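Nicotinamide riboside transporter PnuC (Neisseria mucosa ATCC 25996, PDB 4QTN) probably carries nicotinamide riboside, a form of vitamin B3, across the bacterial inner membrane, and assembles as a homotrimer. Local coordinates at residues R9-W15 / F56-I62; G50-V55 / M216-N220; R177-A183 / G224-T229. One frame throughout, in Å; residues are numbered along the deposited sequence.

How the interactions relate
Centres of interactions 1 and 2 lie about 13 Å apart, as do those of 2 and 3, while 1 and 3 are about 15 Å apart. Helix 41-59 serves interactions 1 and 2, and helix 208-234 serves 2 and 3. Along the chain, interaction 1 closes before interaction 3 opens, whereas interaction 2 alternates with both, since it pairs an early helix with the last one. Interactions 1 and 3 meet directly, with Gly58 O probably accepting a hydrogen bond from Asn227 ND2. All three include a residue at the nicotinamide riboside pocket, interaction 1 only through Val57, which lies off its contact.

Interaction 1. Residues R9-W15 / F56-I62; sequences RELFGGW and FVGKGKI. With BOG (octyl beta-D-glucopyranoside), chain J; NNR (Nicotinamide riboside), chain I.
Lys59, the last residue of helix 41-59, and Lys61, just past its end, reach to carbonyl oxygens of 9-15, joining this end to that of helix 4-12 and the turn after it. Lys61 NZ has two hydrogen-bond acceptors here: Glu10 O at 2.6 Å, from above the carbonyl plane, and Gly13 O at 2.8 Å, in plane on a lone pair. A bend at chi4 (-127°) turns the ammonium between them; Thr118 OG1 is a further partner. Lys59 NZ binds Gly14 O at 2.5 Å, in the carbonyl plane, and also meets Glu19 in a salt bridge. The Glu10 chain bends at chi2; its OE2 lies 3.2 Å from Lys61 CB and takes a hydrogen bond from Ser63 N. The lysines flank the helix's Schellman end: Gly60, with positive phi, is the C-prime residue, Lys61 N bonds to Phe56 O and Gly60 N more weakly to Val57 O.

Trp15 turns the edge of its six-membered ring to the face of Phe56, centroids 5.3 Å apart and planes at 67°. Trp15 NE1 bonds to Leu11 O at 3.1 Å, which helps fix the indole's rotation. Octyl glucoside O2 donates to Phe12 O and accepts from Trp15 N.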
loop_
_atom_site.group_PDB
_atom_site.type_symbol
_atom_site.label_atom_id
_atom_site.label_comp_id
_atom_site.label_asym_id
_atom_site.label_seq_id
_atom_site.Cartn_x
_atom_site.Cartn_y
_atom_site.Cartn_z
ATOM N N ARG C 9 3.534 -2.539 33.601
ATOM C CA ARG C 9 4.061 -1.384 32.858
ATOM C C ARG C 9 4.327 -1.691 31.383
ATOM O O ARG C 9 3.826 -0.993 30.475
ATOM C CB ARG C 9 5.358 -0.912 33.494
ATOM C CG ARG C 9 5.179 0.114 34.573
ATOM C CD ARG C 9 6.519 0.633 35.004
ATOM N NE ARG C 9 6.383 1.931 35.611
ATOM C CZ ARG C 9 6.899 3.051 35.114
ATOM N NH1 ARG C 9 7.630 3.036 33.996
ATOM N NH2 ARG C 9 6.706 4.190 35.756
ATOM N N GLU C 10 5.151 -2.706 31.148
ATOM C CA GLU C 10 5.502 -3.100 29.813
ATOM C C GLU C 10 4.276 -3.335 28.924
ATOM O O GLU C 10 4.242 -2.874 27.791
ATOM C CB GLU C 10 6.358 -4.329 29.836
ATOM C CG GLU C 10 7.044 -4.571 28.529
ATOM C CD GLU C 10 8.285 -3.719 28.351
ATOM O OE1 GLU C 10 8.673 -3.006 29.305
ATOM O OE2 GLU C 10 8.887 -3.781 27.260
ATOM N N LEU C 11 3.271 -4.034 29.452
ATOM C CA LEU C 11 2.125 -4.468 28.646
ATOM C C LEU C 11 1.092 -3.383 28.433
ATOM O O LEU C 11 0.401 -3.376 27.421
ATOM C CB LEU C 11 1.434 -5.675 29.280
ATOM C CG LEU C 11 2.085 -7.058 29.296
ATOM C CD1 LEU C 11 1.002 -8.060 29.638
ATOM C CD2 LEU C 11 2.740 -7.413 27.963
ATOM N N PHE C 12 0.938 -2.506 29.405
ATOM C CA PHE C 12 -0.190 -1.588 29.392
ATOM C C PHE C 12 0.238 -0.123 29.431
ATOM O O PHE C 12 -0.593 0.777 29.286
ATOM C CB PHE C 12 -1.173 -1.917 30.534
ATOM C CG PHE C 12 -1.771 -3.312 30.444
ATOM C CD1 PHE C 12 -2.859 -3.569 29.612
ATOM C CD2 PHE C 12 -1.233 -4.367 31.181
ATOM C CE1 PHE C 12 -3.395 -4.846 29.518
ATOM C CE2 PHE C 12 -1.757 -5.645 31.078
ATOM C CZ PHE C 12 -2.841 -5.882 30.251
ATOM N N GLY C 13 1.546 0.106 29.566
ATOM C CA GLY C 13 2.075 1.439 29.831
ATOM C C GLY C 13 2.359 2.236 28.583
ATOM O O GLY C 13 3.046 1.771 27.678
ATOM N N GLY C 14 1.820 3.446 28.536
ATOM C CA GLY C 14 2.291 4.458 27.601
ATOM C C GLY C 14 1.977 4.185 26.147
ATOM O O GLY C 14 2.750 4.561 25.272
ATOM N N TRP C 15 0.840 3.527 25.883
ATOM C CA TRP C 15 0.261 3.500 24.522
ATOM C C TRP C 15 -0.563 4.734 24.280
ATOM O O TRP C 15 -1.347 5.150 25.155
ATOM C CB TRP C 15 -0.640 2.281 24.301
ATOM C CG TRP C 15 -0.015 0.989 24.578
ATOM C CD1 TRP C 15 -0.066 0.296 25.744
ATOM C CD2 TRP C 15 0.725 0.186 23.665
ATOM N NE1 TRP C 15 0.611 -0.888 25.625
ATOM C CE2 TRP C 15 1.108 -0.983 24.355
ATOM C CE3 TRP C 15 1.120 0.345 22.341
ATOM C CZ2 TRP C 15 1.868 -1.989 23.765
ATOM C CZ3 TRP C 15 1.874 -0.652 21.752
ATOM C CH2 TRP C 15 2.240 -1.811 22.469
ATOM N N PHE C 56 5.569 -4.056 19.467
ATOM C CA PHE C 56 6.455 -3.703 20.590
ATOM C C PHE C 56 7.838 -3.173 20.154
ATOM O O PHE C 56 8.374 -2.249 20.784
ATOM C CB PHE C 56 6.620 -4.888 21.542
ATOM C CG PHE C 56 5.466 -5.083 22.466
ATOM C CD1 PHE C 56 4.180 -5.176 21.979
ATOM C CD2 PHE C 56 5.665 -5.176 23.829
ATOM C CE1 PHE C 56 3.103 -5.363 22.837
ATOM C CE2 PHE C 56 4.597 -5.358 24.694
ATOM C CZ PHE C 56 3.314 -5.453 24.195
ATOM N N VAL C 57 8.421 -3.764 19.095
ATOM C CA VAL C 57 9.646 -3.199 18.480
ATOM C C VAL C 57 9.397 -1.754 17.997
ATOM O O VAL C 57 10.187 -0.846 18.277
ATOM C CB VAL C 57 10.186 -4.076 17.314
ATOM C CG1 VAL C 57 11.211 -3.314 16.492
ATOM C CG2 VAL C 57 10.799 -5.345 17.851
ATOM N N GLY C 58 8.271 -1.545 17.324
ATOM C CA GLY C 58 7.911 -0.223 16.836
ATOM C C GLY C 58 7.848 0.767 17.964
ATOM O O GLY C 58 8.273 1.910 17.820
ATOM N N LYS C 59 7.322 0.314 19.103
ATOM C CA LYS C 59 7.256 1.120 20.328
ATOM C C LYS C 59 8.629 1.262 20.998
ATOM O O LYS C 59 8.878 2.214 21.752
ATOM C CB LYS C 59 6.261 0.496 21.307
ATOM C CG LYS C 59 4.888 1.129 21.288
ATOM C CD LYS C 59 4.968 2.557 21.748
ATOM C CE LYS C 59 3.926 2.858 22.797
ATOM N NZ LYS C 59 3.868 4.331 23.020
ATOM N N GLY C 60 9.510 0.310 20.716
ATOM C CA GLY C 60 10.825 0.285 21.316
ATOM C C GLY C 60 10.797 -0.342 22.690
ATOM O O GLY C 60 11.692 -0.107 23.483
ATOM N N LYS C 61 9.749 -1.130 22.971
ATOM C CA LYS C 61 9.616 -1.861 24.253
ATOM C C LYS C 61 10.467 -3.128 24.286
ATOM O O LYS C 61 10.542 -3.868 23.295
ATOM C CB LYS C 61 8.165 -2.230 24.503
ATOM C CG LYS C 61 7.263 -1.044 24.718
ATOM C CD LYS C 61 5.958 -1.457 25.366
ATOM C CE LYS C 61 5.215 -0.240 25.881
ATOM N NZ LYS C 61 4.845 -0.388 27.319
ATOM N N ILE C 62 11.063 -3.405 25.444
ATOM C CA ILE C 62 12.052 -4.492 25.574
ATOM C C ILE C 62 11.431 -5.881 25.598
ATOM O O ILE C 62 12.089 -6.873 25.242
ATOM C CB ILE C 62 12.915 -4.328 26.830
ATOM C CG1 ILE C 62 13.982 -5.416 26.870
ATOM C CG2 ILE C 62 12.046 -4.350 28.088
ATOM C CD1 ILE C 62 15.355 -4.896 27.175
HETATM C C1 BOG J . -3.954 2.592 28.117
HETATM O O1 BOG J . -4.211 1.846 26.979
HETATM C C2 BOG J . -2.676 3.395 27.921
HETATM O O2 BOG J . -1.510 2.510 27.718
HETATM C C3 BOG J . -2.407 4.254 29.104
HETATM O O3 BOG J . -1.160 4.982 28.864
HETATM C C4 BOG J . -3.517 5.215 29.383
HETATM O O4 BOG J . -3.296 5.849 30.657
HETATM C C5 BOG J . -4.932 4.591 29.356
HETATM O O5 BOG J . -5.138 3.478 28.372
HETATM C C6 BOG J . -5.889 5.679 29.020
HETATM O O6 BOG J . -7.181 5.386 29.542
HETATM C "C1'" BOG J . -3.886 0.435 27.085
HETATM C "C2'" BOG J . -3.695 -0.123 25.638
HETATM C "C3'" BOG J . -3.457 -1.612 25.678
HETATM C "C4'" BOG J . -3.452 -2.144 24.211
HETATM C "C5'" BOG J . -3.142 -3.672 24.184
HETATM C "C6'" BOG J . -1.719 -3.932 24.740
HETATM C "C7'" BOG J . -1.740 -5.098 25.758
HETATM C "C8'" BOG J . -1.318 -6.446 25.074
HETATM O O2R NNR I . 12.181 -9.230 16.438
HETATM C C2R NNR I . 11.398 -9.490 15.147
HETATM C C3R NNR I . 11.261 -10.999 14.914
HETATM O O3R NNR I . 12.313 -11.639 15.484
HETATM C C4R NNR I . 11.328 -11.177 13.412
HETATM C C5R NNR I . 9.891 -11.211 12.743
HETATM O O5R NNR I . 10.044 -11.005 11.298
HETATM O O4R NNR I . 12.016 -10.161 12.973
HETATM C C1R NNR I . 12.012 -9.018 14.104
HETATM N N1 NNR I . 11.359 -7.802 13.583
HETATM C C2 NNR I . 10.567 -7.846 12.426
HETATM C C6 NNR I . 11.520 -6.604 14.240
HETATM C C5 NNR I . 10.880 -5.441 13.748
HETATM C C4 NNR I . 10.118 -5.491 12.601
HETATM C C3 NNR I . 9.941 -6.672 11.947
HETATM C C7 NNR I . 9.058 -6.694 10.711
HETATM O O7 NNR I . 9.194 -7.541 9.879
HETATM N N7 NNR I . 8.039 -5.692 10.552
#

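Interaction 2. Residues G50-V55 / M216-N220; sequences GILCVV and MYLCN. With NNR (Nicotinamide riboside), chain I.
Val54 CG1 lies over one face of the Tyr217 ring, a CH-pi contact with the methyl 3.9 Å from the ring centroid and 20° off its normal. Gly50 C and Ile51 N occupy the ring's edge, in its plane. Val54 CG2 meets the rim, 3.3 Å from Tyr217 CE1, so both branches of the valine grip the phenol. The other flat group, the Asn220 amide, is shared by the last two residues of 50-55: its OD1 lies 3.5 Å from Val55 CG2, while ND2 makes a weak hydrogen bond of 3.3 Å to Val54 O. The first bond of Asn220 points toward 50-55, and CG anti to the backbone N (chi1 164°) sets the amide against Val54 and Val55.

The phenol hydroxyl supplies the stronger polar link. Tyr217 OH donates to Gly50 O at 2.7 Å, reaching it well above the carbonyl plane, and Val54 N approaches the same oxygen from the opposite face at 3.2 Å. Two donors thus hold this carbonyl, at a glycine where the helix is kinked and the amide of residue 50 lacks its bond to the preceding turn. Away from the ring, Ile51 CD1 packs against SE of Met216, a selenomethionine, under cover of helix 17-34.

The segment axes run nearly parallel, 12° apart and 10.1 Å at closest approach, a separation filled by the Val54, Tyr217 and Asn220 side chains. Val54 CG1 also lies 3.5 Å from C3 of nicotinamide riboside, and Tyr217 is a residue of its binding site: this is a transmembrane helix pair forming part of the wall of a substrate pocket.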
loop_
_atom_site.group_PDB
_atom_site.type_symbol
_atom_site.label_atom_id
_atom_site.label_comp_id
_atom_site.label_asym_id
_atom_site.label_seq_id
_atom_site.Cartn_x
_atom_site.Cartn_y
_atom_site.Cartn_z
ATOM N N GLY C 50 3.675 -12.123 17.666
ATOM C CA GLY C 50 4.295 -11.821 16.403
ATOM C C GLY C 50 3.784 -10.524 15.916
ATOM O O GLY C 50 4.553 -9.657 15.525
ATOM N N ILE C 51 2.471 -10.366 15.965
ATOM C CA ILE C 51 1.876 -9.043 15.849
ATOM C C ILE C 51 2.268 -8.232 17.071
ATOM O O ILE C 51 2.747 -7.109 16.945
ATOM C CB ILE C 51 0.346 -9.101 15.684
ATOM C CG1 ILE C 51 -0.006 -9.373 14.225
ATOM C CG2 ILE C 51 -0.283 -7.790 16.102
ATOM C CD1 ILE C 51 -1.359 -10.022 14.027
ATOM N N LEU C 52 2.149 -8.841 18.251
ATOM C CA LEU C 52 2.675 -8.235 19.459
ATOM C C LEU C 52 4.195 -7.996 19.400
ATOM O O LEU C 52 4.664 -6.934 19.817
ATOM C CB LEU C 52 2.272 -9.022 20.712
ATOM C CG LEU C 52 0.875 -8.633 21.209
ATOM C CD1 LEU C 52 -0.130 -9.720 20.887
ATOM C CD2 LEU C 52 0.861 -8.301 22.693
ATOM N N CYS C 53 4.958 -8.954 18.851
ATOM C CA CYS C 53 6.407 -8.760 18.755
ATOM C C CYS C 53 6.727 -7.458 18.041
ATOM O O CYS C 53 7.312 -6.555 18.630
ATOM C CB CYS C 53 7.106 -9.922 18.074
ATOM S SG CYS C 53 8.913 -9.699 17.955
ATOM N N VAL C 54 6.303 -7.342 16.792
ATOM C CA VAL C 54 6.665 -6.182 15.974
ATOM C C VAL C 54 6.026 -4.856 16.419
ATOM O O VAL C 54 6.635 -3.800 16.291
ATOM C CB VAL C 54 6.391 -6.416 14.490
ATOM C CG1 VAL C 54 7.203 -7.617 13.996
ATOM C CG2 VAL C 54 4.896 -6.607 14.256
ATOM N N VAL C 55 4.820 -4.902 16.954
ATOM C CA VAL C 55 4.217 -3.675 17.471
ATOM C C VAL C 55 5.059 -3.140 18.642
ATOM O O VAL C 55 5.313 -1.943 18.737
ATOM C CB VAL C 55 2.716 -3.873 17.831
ATOM C CG1 VAL C 55 2.240 -2.863 18.871
ATOM C CG2 VAL C 55 1.864 -3.795 16.571
HETATM N N MSE C 216 -0.406 -7.098 8.244
HETATM C CA MSE C 216 -0.406 -6.266 9.458
HETATM C C MSE C 216 1.001 -5.831 9.786
HETATM O O MSE C 216 1.216 -4.720 10.261
HETATM C CB MSE C 216 -1.044 -7.008 10.618
HETATM C CG MSE C 216 -2.382 -7.595 10.181
HETATM SE SE MSE C 216 -3.144 -8.702 11.629
HETATM C CE MSE C 216 -4.950 -8.927 10.881
ATOM N N TYR C 217 1.969 -6.699 9.511
ATOM C CA TYR C 217 3.381 -6.344 9.619
ATOM C C TYR C 217 3.743 -5.124 8.782
ATOM O O TYR C 217 4.474 -4.257 9.245
ATOM C CB TYR C 217 4.269 -7.516 9.206
ATOM C CG TYR C 217 4.592 -8.453 10.324
ATOM C CD1 TYR C 217 3.824 -8.461 11.493
ATOM C CD2 TYR C 217 5.651 -9.372 10.214
ATOM C CE1 TYR C 217 4.106 -9.338 12.529
ATOM C CE2 TYR C 217 5.941 -10.262 11.247
ATOM C CZ TYR C 217 5.165 -10.238 12.406
ATOM O OH TYR C 217 5.439 -11.104 13.441
ATOM N N LEU C 218 3.255 -5.085 7.540
ATOM C CA LEU C 218 3.587 -4.022 6.600
ATOM C C LEU C 218 3.089 -2.672 7.109
ATOM O O LEU C 218 3.835 -1.675 7.112
ATOM C CB LEU C 218 2.979 -4.322 5.219
ATOM C CG LEU C 218 3.471 -3.680 3.892
ATOM C CD1 LEU C 218 2.266 -3.334 3.024
ATOM C CD2 LEU C 218 4.408 -2.464 4.030
ATOM N N CYS C 219 1.836 -2.634 7.543
ATOM C CA CYS C 219 1.295 -1.428 8.134
ATOM C C CYS C 219 2.188 -0.960 9.278
ATOM O O CYS C 219 2.749 0.149 9.234
ATOM C CB CYS C 219 -0.112 -1.672 8.638
ATOM S SG CYS C 219 -1.257 -2.177 7.347
ATOM N N ASN C 220 2.348 -1.827 10.278
ATOM C CA ASN C 220 3.131 -1.523 11.466
ATOM C C ASN C 220 4.558 -1.083 11.145
ATOM O O ASN C 220 5.110 -0.219 11.821
ATOM C CB ASN C 220 3.126 -2.727 12.406
ATOM C CG ASN C 220 4.215 -2.659 13.466
ATOM O OD1 ASN C 220 4.062 -1.970 14.497
ATOM N ND2 ASN C 220 5.333 -3.402 13.235
HETATM O O2R NNR I . 12.181 -9.230 16.438
HETATM C C2R NNR I . 11.398 -9.490 15.147
HETATM C C3R NNR I . 11.261 -10.999 14.914
HETATM O O3R NNR I . 12.313 -11.639 15.484
HETATM C C4R NNR I . 11.328 -11.177 13.412
HETATM C C5R NNR I . 9.891 -11.211 12.743
HETATM O O5R NNR I . 10.044 -11.005 11.298
HETATM O O4R NNR I . 12.016 -10.161 12.973
HETATM C C1R NNR I . 12.012 -9.018 14.104
HETATM N N1 NNR I . 11.359 -7.802 13.583
HETATM C C2 NNR I . 10.567 -7.846 12.426
HETATM C C6 NNR I . 11.520 -6.604 14.240
HETATM C C5 NNR I . 10.880 -5.441 13.748
HETATM C C4 NNR I . 10.118 -5.491 12.601
HETATM C C3 NNR I . 9.941 -6.672 11.947
HETATM C C7 NNR I . 9.058 -6.694 10.711
HETATM O O7 NNR I . 9.194 -7.541 9.879
HETATM N N7 NNR I . 8.039 -5.692 10.552
#

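Interaction 3. Residues R177-A183 / G224-T229; sequences RYREQWA and GYINWT. With NNR (Nicotinamide riboside), chain I.
Trp182 leaves helix 181-198 toward helix 208-234, and its CB packs 3.5 Å from Tyr225 CB. One step on, CG lies 3.3 Å from Tyr225 N, which sits over the same indole face as Gly224. With CG anti to the carbonyl carbon (chi1 -59°), the indole lies flat against this backbone: CD1 is near Gly224 C and O, while CD2 and CE2 lie against Gly224 CA, which stands 3.5 Å from the centroid of the six-membered ring of Trp182 and 10° off its normal, a CH-pi contact made close by the missing side chain. NE1 comes over the Trp228 ring, 3.1 Å from Trp228 CG, in an edge-to-face pair with planes at 63°. At the far rim, Trp182 CZ3 reaches C4 of nicotinamide riboside at 3.7 Å, and CH2 lies beside C4 and C5.

Gln181 NE2 approaches the same face of Trp228, 3.3 Å from Trp228 CH2, while Gln181 OE1 accepts from Trp185 NE1. No hydrogen bond crosses between the segments; Trp228 NE1 donates to Val57 O. A second subunit packs its Trp22 on Ala183 and its Val21 on Tyr225, placing this side of the contact at the trimer interface. The Trp182 rim that meets the ligand makes this helix-helix contact part of the nicotinamide riboside pocket.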
loop_
_atom_site.group_PDB
_atom_site.type_symbol
_atom_site.label_atom_id
_atom_site.label_comp_id
_atom_site.label_asym_id
_atom_site.label_seq_id
_atom_site.Cartn_x
_atom_site.Cartn_y
_atom_site.Cartn_z
ATOM N N ARG C 177 19.908 -1.115 17.480
ATOM C CA ARG C 177 19.121 0.102 17.826
ATOM C C ARG C 177 19.086 1.226 16.757
ATOM O O ARG C 177 18.965 2.397 17.096
ATOM C CB ARG C 177 19.573 0.670 19.171
ATOM C CG ARG C 177 19.181 -0.179 20.356
ATOM C CD ARG C 177 20.281 -0.243 21.402
ATOM N NE ARG C 177 20.854 1.067 21.675
ATOM C CZ ARG C 177 22.152 1.340 21.629
ATOM N NH1 ARG C 177 23.034 0.373 21.351
ATOM N NH2 ARG C 177 22.573 2.577 21.877
ATOM N N TYR C 178 19.173 0.871 15.479
ATOM C CA TYR C 178 19.185 1.887 14.417
ATOM C C TYR C 178 17.830 2.049 13.767
ATOM O O TYR C 178 17.143 1.071 13.487
ATOM C CB TYR C 178 20.257 1.577 13.362
ATOM C CG TYR C 178 21.664 1.855 13.854
ATOM C CD1 TYR C 178 22.138 3.170 13.982
ATOM C CD2 TYR C 178 22.502 0.818 14.231
ATOM C CE1 TYR C 178 23.415 3.430 14.448
ATOM C CE2 TYR C 178 23.781 1.066 14.706
ATOM C CZ TYR C 178 24.235 2.373 14.810
ATOM O OH TYR C 178 25.505 2.616 15.288
ATOM N N ARG C 179 17.445 3.291 13.521
ATOM C CA ARG C 179 16.150 3.574 12.922
ATOM C C ARG C 179 16.044 3.143 11.451
ATOM O O ARG C 179 14.965 3.008 10.936
ATOM C CB ARG C 179 15.811 5.044 13.050
ATOM C CG ARG C 179 15.086 5.579 11.842
ATOM C CD ARG C 179 14.514 6.938 12.110
ATOM N NE ARG C 179 15.533 7.972 12.066
ATOM C CZ ARG C 179 16.111 8.402 10.952
ATOM N NH1 ARG C 179 15.784 7.870 9.770
ATOM N NH2 ARG C 179 17.027 9.359 11.015
ATOM N N GLU C 180 17.164 2.948 10.771
ATOM C CA GLU C 180 17.103 2.627 9.334
ATOM C C GLU C 180 16.614 1.199 9.067
ATOM O O GLU C 180 16.349 0.827 7.923
ATOM C CB GLU C 180 18.445 2.902 8.644
ATOM C CG GLU C 180 18.724 4.394 8.408
ATOM C CD GLU C 180 18.850 5.192 9.707
ATOM O OE1 GLU C 180 19.248 4.594 10.730
ATOM O OE2 GLU C 180 18.553 6.415 9.702
ATOM N N GLN C 181 16.478 0.415 10.138
ATOM C CA GLN C 181 15.973 -0.941 10.046
ATOM C C GLN C 181 14.592 -0.949 9.368
ATOM O O GLN C 181 14.335 -1.760 8.488
ATOM C CB GLN C 181 15.883 -1.560 11.438
ATOM C CG GLN C 181 15.011 -0.755 12.404
ATOM C CD GLN C 181 14.530 -1.569 13.583
ATOM O OE1 GLN C 181 13.922 -2.625 13.415
ATOM N NE2 GLN C 181 14.804 -1.083 14.790
ATOM N N TRP C 182 13.732 -0.005 9.760
ATOM C CA TRP C 182 12.384 0.113 9.189
ATOM C C TRP C 182 12.299 0.303 7.670
ATOM O O TRP C 182 11.362 -0.176 7.043
ATOM C CB TRP C 182 11.570 1.179 9.918
ATOM C CG TRP C 182 11.437 0.876 11.364
ATOM C CD1 TRP C 182 12.118 1.460 12.375
ATOM C CD2 TRP C 182 10.613 -0.138 11.969
ATOM N NE1 TRP C 182 11.756 0.910 13.576
ATOM C CE2 TRP C 182 10.832 -0.077 13.354
ATOM C CE3 TRP C 182 9.698 -1.071 11.474
ATOM C CZ2 TRP C 182 10.182 -0.923 14.257
ATOM C CZ3 TRP C 182 9.056 -1.910 12.371
ATOM C CH2 TRP C 182 9.313 -1.838 13.743
ATOM N N ALA C 183 13.257 0.995 7.072
ATOM C CA ALA C 183 13.275 1.049 5.624
ATOM C C ALA C 183 13.403 -0.370 5.082
ATOM O O ALA C 183 12.652 -0.758 4.191
ATOM C CB ALA C 183 14.386 1.934 5.125
ATOM N N GLY C 224 6.458 1.893 12.620
ATOM C CA GLY C 224 7.815 1.764 13.176
ATOM C C GLY C 224 8.756 2.855 12.698
ATOM O O GLY C 224 9.328 3.600 13.498
ATOM N N TYR C 225 8.882 2.983 11.393
ATOM C CA TYR C 225 9.682 4.044 10.830
ATOM C C TYR C 225 9.295 5.412 11.405
ATOM O O TYR C 225 10.151 6.125 11.954
ATOM C CB TYR C 225 9.580 4.039 9.327
ATOM C CG TYR C 225 10.773 4.605 8.632
ATOM C CD1 TYR C 225 11.357 5.762 9.070
ATOM C CD2 TYR C 225 11.280 4.013 7.485
ATOM C CE1 TYR C 225 12.432 6.323 8.405
ATOM C CE2 TYR C 225 12.349 4.576 6.795
ATOM C CZ TYR C 225 12.922 5.734 7.267
ATOM O OH TYR C 225 14.001 6.310 6.618
ATOM N N ILE C 226 8.008 5.754 11.342
ATOM C CA ILE C 226 7.523 7.017 11.960
ATOM C C ILE C 226 7.896 7.171 13.457
ATOM O O ILE C 226 8.518 8.168 13.839
ATOM C CB ILE C 226 6.020 7.217 11.782
ATOM C CG1 ILE C 226 5.718 7.697 10.384
ATOM C CG2 ILE C 226 5.520 8.262 12.737
ATOM C CD1 ILE C 226 4.508 7.027 9.780
ATOM N N ASN C 227 7.544 6.174 14.278
ATOM C CA ASN C 227 7.743 6.246 15.730
ATOM C C ASN C 227 9.174 6.224 16.142
ATOM O O ASN C 227 9.574 6.963 17.048
ATOM C CB ASN C 227 7.041 5.106 16.434
ATOM C CG ASN C 227 6.887 5.357 17.926
ATOM O OD1 ASN C 227 6.158 6.277 18.346
ATOM N ND2 ASN C 227 7.565 4.542 18.742
ATOM N N TRP C 228 9.942 5.314 15.542
ATOM C CA TRP C 228 11.394 5.294 15.726
ATOM C C TRP C 228 12.087 6.604 15.332
ATOM O O TRP C 228 13.076 6.984 15.951
ATOM C CB TRP C 228 12.028 4.094 15.027
ATOM C CG TRP C 228 12.106 2.958 15.909
ATOM C CD1 TRP C 228 11.069 2.336 16.516
ATOM C CD2 TRP C 228 13.292 2.306 16.364
ATOM N NE1 TRP C 228 11.524 1.318 17.323
ATOM C CE2 TRP C 228 12.888 1.276 17.246
ATOM C CE3 TRP C 228 14.654 2.471 16.100
ATOM C CZ2 TRP C 228 13.801 0.419 17.868
ATOM C CZ3 TRP C 228 15.567 1.619 16.731
ATOM C CH2 TRP C 228 15.133 0.612 17.602
ATOM N N THR C 229 11.557 7.320 14.346
ATOM C CA THR C 229 12.031 8.677 14.132
ATOM C C THR C 229 11.804 9.563 15.363
ATOM O O THR C 229 12.748 10.181 15.867
ATOM C CB THR C 229 11.452 9.321 12.876
ATOM O OG1 THR C 229 11.967 8.640 11.744
ATOM C CG2 THR C 229 11.884 10.760 12.784
HETATM O O2R NNR I . 12.181 -9.230 16.438
HETATM C C2R NNR I . 11.398 -9.490 15.147
HETATM C C3R NNR I . 11.261 -10.999 14.914
HETATM O O3R NNR I . 12.313 -11.639 15.484
HETATM C C4R NNR I . 11.328 -11.177 13.412
HETATM C C5R NNR I . 9.891 -11.211 12.743
HETATM O O5R NNR I . 10.044 -11.005 11.298
HETATM O O4R NNR I . 12.016 -10.161 12.973
HETATM C C1R NNR I . 12.012 -9.018 14.104
HETATM N N1 NNR I . 11.359 -7.802 13.583
HETATM C C2 NNR I . 10.567 -7.846 12.426
HETATM C C6 NNR I . 11.520 -6.604 14.240
HETATM C C5 NNR I . 10.880 -5.441 13.748
HETATM C C4 NNR I . 10.118 -5.491 12.601
HETATM C C3 NNR I . 9.941 -6.672 11.947
HETATM C C7 NNR I . 9.058 -6.694 10.711
HETATM O O7 NNR I . 9.194 -7.541 9.879
HETATM N N7 NNR I . 8.039 -5.692 10.552
#